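Local coordinates for protein 16S rRNA (guanine(1405)-N(7))-methyltransferase (PDB 6PI9) that probably methylates N7 of guanine 1405 in 16S rRNA with S-adenosyl-L-methionine as methyl donor, thereby conferring resistance to aminoglycosides, at residues L87-D101 and C122-V134. Sequence-based numbering, arbitrary orientation.
With SAH (S-adenosyl-L-homocysteine), chain B.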
loop_
_atom_site.group_PDB
_atom_site.type_symbol
_atom_site.label_atom_id
_atom_site.label_comp_id
_atom_site.label_asym_id
_atom_site.label_seq_id
_atom_site.Cartn_x
_atom_site.Cartn_y
_atom_site.Cartn_z
ATOM N N LEU A 87 17.602 5.320 1.087
ATOM C CA LEU A 87 16.531 5.579 0.140
ATOM C C LEU A 87 15.652 4.352 -0.059
ATOM O O LEU A 87 14.484 4.492 -0.452
ATOM C CB LEU A 87 17.139 6.057 -1.181
ATOM C CG LEU A 87 17.711 7.471 -1.130
ATOM C CD1 LEU A 87 18.593 7.781 -2.358
ATOM C CD2 LEU A 87 16.570 8.487 -0.985
ATOM N N SER A 88 16.183 3.157 0.237
ATOM C CA SER A 88 15.423 1.910 0.212
ATOM C C SER A 88 14.368 1.834 1.314
ATOM O O SER A 88 13.573 0.889 1.307
ATOM C CB SER A 88 16.362 0.696 0.331
ATOM O OG SER A 88 17.232 0.802 1.448
ATOM N N LEU A 89 14.335 2.778 2.255
ATOM C CA LEU A 89 13.440 2.695 3.407
ATOM C C LEU A 89 12.122 3.443 3.221
ATOM O O LEU A 89 11.229 3.312 4.073
ATOM C CB LEU A 89 14.155 3.206 4.664
ATOM C CG LEU A 89 14.859 2.117 5.477
ATOM C CD1 LEU A 89 15.800 1.221 4.645
ATOM C CD2 LEU A 89 15.615 2.755 6.622
ATOM N N HIS A 90 11.966 4.201 2.133
ATOM C CA HIS A 90 10.676 4.738 1.727
ATOM C C HIS A 90 10.189 3.961 0.502
ATOM O O HIS A 90 10.925 3.849 -0.481
ATOM C CB HIS A 90 10.776 6.226 1.394
ATOM C CG HIS A 90 9.449 6.884 1.207
ATOM N ND1 HIS A 90 8.704 6.726 0.053
ATOM C CD2 HIS A 90 8.744 7.727 2.001
ATOM C CE1 HIS A 90 7.580 7.415 0.160
ATOM N NE2 HIS A 90 7.581 8.036 1.330
ATOM N N ALA A 91 8.955 3.449 0.568
ATOM C CA ALA A 91 8.445 2.534 -0.455
ATOM C C ALA A 91 8.575 3.113 -1.864
ATOM O O ALA A 91 8.956 2.401 -2.801
ATOM C CB ALA A 91 6.986 2.190 -0.157
ATOM N N SER A 92 8.277 4.411 -2.037
ATOM C CA SER A 92 8.309 4.995 -3.385
ATOM C C SER A 92 9.732 5.145 -3.930
ATOM O O SER A 92 9.956 4.993 -5.149
ATOM C CB SER A 92 7.599 6.357 -3.380
ATOM O OG SER A 92 6.273 6.241 -2.869
ATOM N N THR A 93 10.720 5.445 -3.068
ATOM C CA THR A 93 12.084 5.554 -3.591
ATOM C C THR A 93 12.704 4.181 -3.833
ATOM O O THR A 93 13.388 3.973 -4.848
ATOM C CB THR A 93 12.980 6.385 -2.666
ATOM O OG1 THR A 93 12.642 6.124 -1.299
ATOM C CG2 THR A 93 12.843 7.890 -3.000
ATOM N N ARG A 94 12.447 3.222 -2.945
ATOM C CA ARG A 94 12.984 1.891 -3.193
ATOM C C ARG A 94 12.455 1.332 -4.509
ATOM O O ARG A 94 13.209 0.717 -5.273
ATOM C CB ARG A 94 12.649 0.958 -2.043
ATOM C CG ARG A 94 13.295 -0.409 -2.224
ATOM C CD ARG A 94 12.756 -1.393 -1.216
ATOM N NE ARG A 94 11.303 -1.331 -1.166
ATOM C CZ ARG A 94 10.608 -1.084 -0.064
ATOM N NH1 ARG A 94 11.239 -0.909 1.084
ATOM N NH2 ARG A 94 9.282 -1.031 -0.109
ATOM N N GLU A 95 11.172 1.589 -4.815
ATOM C CA GLU A 95 10.631 1.212 -6.119
ATOM C C GLU A 95 11.486 1.743 -7.262
ATOM O O GLU A 95 11.701 1.039 -8.260
ATOM C CB GLU A 95 9.182 1.708 -6.245
ATOM C CG GLU A 95 8.228 0.911 -5.381
ATOM C CD GLU A 95 6.819 1.493 -5.217
ATOM O OE1 GLU A 95 6.522 2.634 -5.679
ATOM O OE2 GLU A 95 5.995 0.791 -4.574
ATOM N N ARG A 96 12.000 2.973 -7.127
ATOM C CA ARG A 96 12.698 3.682 -8.197
ATOM C C ARG A 96 14.197 3.381 -8.280
ATOM O O ARG A 96 14.787 3.586 -9.351
ATOM C CB ARG A 96 12.508 5.198 -8.026
ATOM C CG ARG A 96 12.802 6.043 -9.266
ATOM C CD ARG A 96 12.289 7.464 -9.074
ATOM N NE ARG A 96 10.826 7.481 -8.924
ATOM C CZ ARG A 96 10.181 7.727 -7.792
ATOM N NH1 ARG A 96 10.852 8.043 -6.674
ATOM N NH2 ARG A 96 8.837 7.730 -7.790
ATOM N N LEU A 97 14.826 2.926 -7.180
ATOM C CA LEU A 97 16.280 2.734 -7.148
ATOM C C LEU A 97 16.831 1.886 -8.289
ATOM O O LEU A 97 17.826 2.295 -8.911
ATOM C CB LEU A 97 16.686 2.108 -5.816
ATOM C CG LEU A 97 16.694 3.043 -4.643
ATOM C CD1 LEU A 97 16.842 2.209 -3.389
ATOM C CD2 LEU A 97 17.846 3.986 -4.824
ATOM N N PRO A 98 16.300 0.700 -8.577
ATOM C CA PRO A 98 16.930 -0.110 -9.634
ATOM C C PRO A 98 16.845 0.511 -11.023
ATOM O O PRO A 98 17.742 0.284 -11.845
ATOM C CB PRO A 98 16.182 -1.449 -9.540
ATOM C CG PRO A 98 14.928 -1.166 -8.862
ATOM C CD PRO A 98 15.215 -0.033 -7.905
ATOM N N GLY A 99 15.818 1.309 -11.315
ATOM C CA GLY A 99 15.750 1.999 -12.584
ATOM C C GLY A 99 16.238 3.430 -12.562
ATOM O O GLY A 99 16.061 4.139 -13.563
ATOM N N ALA A 100 16.862 3.879 -11.465
ATOM C CA ALA A 100 17.174 5.295 -11.316
ATOM C C ALA A 100 18.048 5.808 -12.449
ATOM O O ALA A 100 17.842 6.922 -12.938
ATOM C CB ALA A 100 17.854 5.542 -9.969
ATOM N N ASP A 101 19.038 5.027 -12.867
ATOM C CA ASP A 101 19.894 5.474 -13.958
ATOM C C ASP A 101 19.072 5.707 -15.221
ATOM O O ASP A 101 19.047 6.816 -15.769
ATOM C CB ASP A 101 21.013 4.468 -14.194
ATOM C CG ASP A 101 22.036 4.468 -13.072
ATOM O OD1 ASP A 101 22.232 5.532 -12.442
ATOM O OD2 ASP A 101 22.659 3.404 -12.839
ATOM N N CYS A 122 6.916 14.859 -1.847
ATOM C CA CYS A 122 8.256 14.478 -2.266
ATOM C C CYS A 122 8.752 13.206 -1.616
ATOM O O CYS A 122 9.653 12.574 -2.171
ATOM C CB CYS A 122 9.256 15.612 -1.959
ATOM S SG CYS A 122 9.421 16.009 -0.185
ATOM N N GLY A 123 8.173 12.811 -0.480
ATOM C CA GLY A 123 8.717 11.668 0.243
ATOM C C GLY A 123 10.193 11.861 0.488
ATOM O O GLY A 123 10.626 12.929 0.901
ATOM N N LEU A 124 11.003 10.846 0.162
ATOM C CA LEU A 124 12.455 11.010 0.206
ATOM C C LEU A 124 13.077 11.245 -1.172
ATOM O O LEU A 124 14.298 11.224 -1.306
ATOM C CB LEU A 124 13.113 9.799 0.852
ATOM C CG LEU A 124 12.720 9.539 2.305
ATOM C CD1 LEU A 124 13.425 8.263 2.779
ATOM C CD2 LEU A 124 13.053 10.731 3.258
ATOM N N ASN A 125 12.267 11.474 -2.202
ATOM C CA ASN A 125 12.823 11.582 -3.547
ATOM C C ASN A 125 13.864 12.695 -3.703
ATOM O O ASN A 125 14.770 12.528 -4.540
ATOM C CB ASN A 125 11.683 11.766 -4.552
ATOM C CG ASN A 125 12.190 11.737 -5.985
ATOM O OD1 ASN A 125 12.717 10.705 -6.447
ATOM N ND2 ASN A 125 12.070 12.865 -6.678
ATOM N N PRO A 126 13.798 13.830 -2.990
ATOM C CA PRO A 126 14.836 14.872 -3.199
ATOM C C PRO A 126 16.225 14.446 -2.781
ATOM O O PRO A 126 17.222 15.014 -3.270
ATOM C CB PRO A 126 14.309 16.058 -2.378
ATOM C CG PRO A 126 12.888 15.562 -1.816
ATOM C CD PRO A 126 12.508 14.405 -2.510
ATOM N N ILE A 127 16.338 13.447 -1.909
ATOM C CA ILE A 127 17.657 12.899 -1.608
ATOM C C ILE A 127 18.175 12.063 -2.784
ATOM O O ILE A 127 19.353 12.140 -3.145
ATOM C CB ILE A 127 17.591 12.090 -0.309
ATOM C CG1 ILE A 127 17.202 13.013 0.849
ATOM C CG2 ILE A 127 18.934 11.391 -0.043
ATOM C CD1 ILE A 127 16.956 12.285 2.146
ATOM N N LEU A 128 17.302 11.270 -3.407
ATOM C CA LEU A 128 17.668 10.532 -4.617
ATOM C C LEU A 128 18.100 11.480 -5.729
ATOM O O LEU A 128 19.194 11.333 -6.290
ATOM C CB LEU A 128 16.493 9.660 -5.070
ATOM C CG LEU A 128 16.689 8.805 -6.328
ATOM C CD1 LEU A 128 18.001 7.996 -6.208
ATOM C CD2 LEU A 128 15.502 7.881 -6.477
ATOM N N LEU A 129 17.246 12.457 -6.059
ATOM C CA LEU A 129 17.611 13.530 -6.989
ATOM C C LEU A 129 18.942 14.173 -6.656
ATOM O O LEU A 129 19.808 14.342 -7.523
ATOM C CB LEU A 129 16.540 14.614 -6.974
ATOM C CG LEU A 129 15.195 14.212 -7.521
ATOM C CD1 LEU A 129 14.258 15.438 -7.404
ATOM C CD2 LEU A 129 15.409 13.769 -8.936
ATOM N N GLY A 130 19.094 14.634 -5.428
ATOM C CA GLY A 130 20.295 15.367 -5.095
ATOM C C GLY A 130 21.554 14.561 -5.320
ATOM O O GLY A 130 22.592 15.107 -5.726
ATOM N N SER A 131 21.491 13.253 -5.069
ATOM C CA SER A 131 22.667 12.427 -5.302
ATOM C C SER A 131 23.056 12.402 -6.775
ATOM O O SER A 131 24.228 12.179 -7.093
ATOM C CB SER A 131 22.403 11.006 -4.816
ATOM O OG SER A 131 21.394 10.403 -5.597
ATOM N N MET A 132 22.093 12.641 -7.669
ATOM C CA MET A 132 22.280 12.533 -9.105
ATOM C C MET A 132 22.434 13.889 -9.782
ATOM O O MET A 132 22.255 13.996 -11.008
ATOM C CB MET A 132 21.121 11.747 -9.706
ATOM C CG MET A 132 21.051 10.350 -9.115
ATOM S SD MET A 132 19.814 9.232 -9.817
ATOM C CE MET A 132 20.377 7.710 -9.042
ATOM N N GLY A 133 22.778 14.920 -8.998
ATOM C CA GLY A 133 23.118 16.230 -9.504
ATOM C C GLY A 133 21.983 17.220 -9.570
ATOM O O GLY A 133 22.217 18.364 -9.982
ATOM N N VAL A 134 20.764 16.819 -9.196
ATOM C CA VAL A 134 19.625 17.726 -9.140
ATOM C C VAL A 134 19.546 18.217 -7.698
ATOM O O VAL A 134 18.935 17.587 -6.840
ATOM C CB VAL A 134 18.343 17.053 -9.605
ATOM C CG1 VAL A 134 17.138 18.034 -9.508
ATOM C CG2 VAL A 134 18.564 16.525 -11.033
HETATM N N SAH B . 6.682 11.518 -4.963
HETATM C CA SAH B . 7.424 10.620 -4.050
HETATM C CB SAH B . 6.490 10.010 -3.020
HETATM C CG SAH B . 5.221 9.282 -3.550
HETATM S SD SAH B . 4.369 8.361 -2.187
HETATM C C SAH B . 8.129 9.499 -4.838
HETATM O O SAH B . 7.644 9.198 -5.948
HETATM O OXT SAH B . 9.109 8.883 -4.375
HETATM C "C5'" SAH B . 2.967 9.529 -1.914
HETATM C "C4'" SAH B . 3.344 10.752 -1.025
HETATM O "O4'" SAH B . 2.263 11.710 -1.039
HETATM C "C3'" SAH B . 3.693 10.488 0.468
HETATM O "O3'" SAH B . 5.002 11.008 0.780
HETATM C "C2'" SAH B . 2.635 11.248 1.265
HETATM O "O2'" SAH B . 3.231 11.822 2.430
HETATM C "C1'" SAH B . 2.262 12.342 0.254
HETATM N N9 SAH B . 0.912 12.853 0.395
HETATM C C8 SAH B . -0.250 12.126 0.427
HETATM N N7 SAH B . -1.294 13.009 0.441
HETATM C C5 SAH B . -0.773 14.277 0.481
HETATM C C6 SAH B . -1.328 15.534 0.560
HETATM N N6 SAH B . -2.623 15.733 0.685
HETATM N N1 SAH B . -0.481 16.628 0.490
HETATM C C2 SAH B . 0.864 16.479 0.446
HETATM N N3 SAH B . 1.444 15.239 0.384
HETATM C C4 SAH B . 0.595 14.173 0.403
#
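Thr93 and Asn125 bring their backbones within 6.1 Å (CA to CA), where the short helices 91-96 and 125-131 run in roughly the same direction, their axes 35° apart. Thr93 lays its methyl CG2 on the first turn of helix 125-131, 3.7 Å from Asn125 N. Leu87 straddles the same turn: CD1 meets Leu128 CA at 3.7 Å, while CD2 packs on Ile127 CB and the Leu124 carbonyl. Leu128 fills the middle, its CD1 towards Leu87, Leu97 and Ala100 and its CD2 near Arg96 CD. At the outer end, Met132, extended beyond CG, presses CE tightly on Ala100 CB (3.5 Å). His90 packs CB against Leu124 CD1; its ND1 caps helix 91-96 by accepting from Ser92 N. Arg96 sends its guanidinium to the carboxylate of S-adenosyl-L-homocysteine, turned there by a bend at chi3 (-63°): NH1 bonds almost straight to OXT (3.0 Å, 167°), and NH2 reaches O at 2.6 Å. The Asn125 side chain crosses that of Arg96 at about a right angle, Asn125 OD1 lying 3.3 Å from Arg96 NH1, while Asn125 ND2 is hydrogen-bonded to Asp119. Glu252 holds Arg96 NE in a salt bridge. An apolar seam thus joins segments 87-101 and 122-134 beside the cofactor pocket of this Rossmann-like methyltransferase, while the guanidinium, hydrogen-bonded to each carboxylate oxygen, probably offsets the ligand's negative charge there.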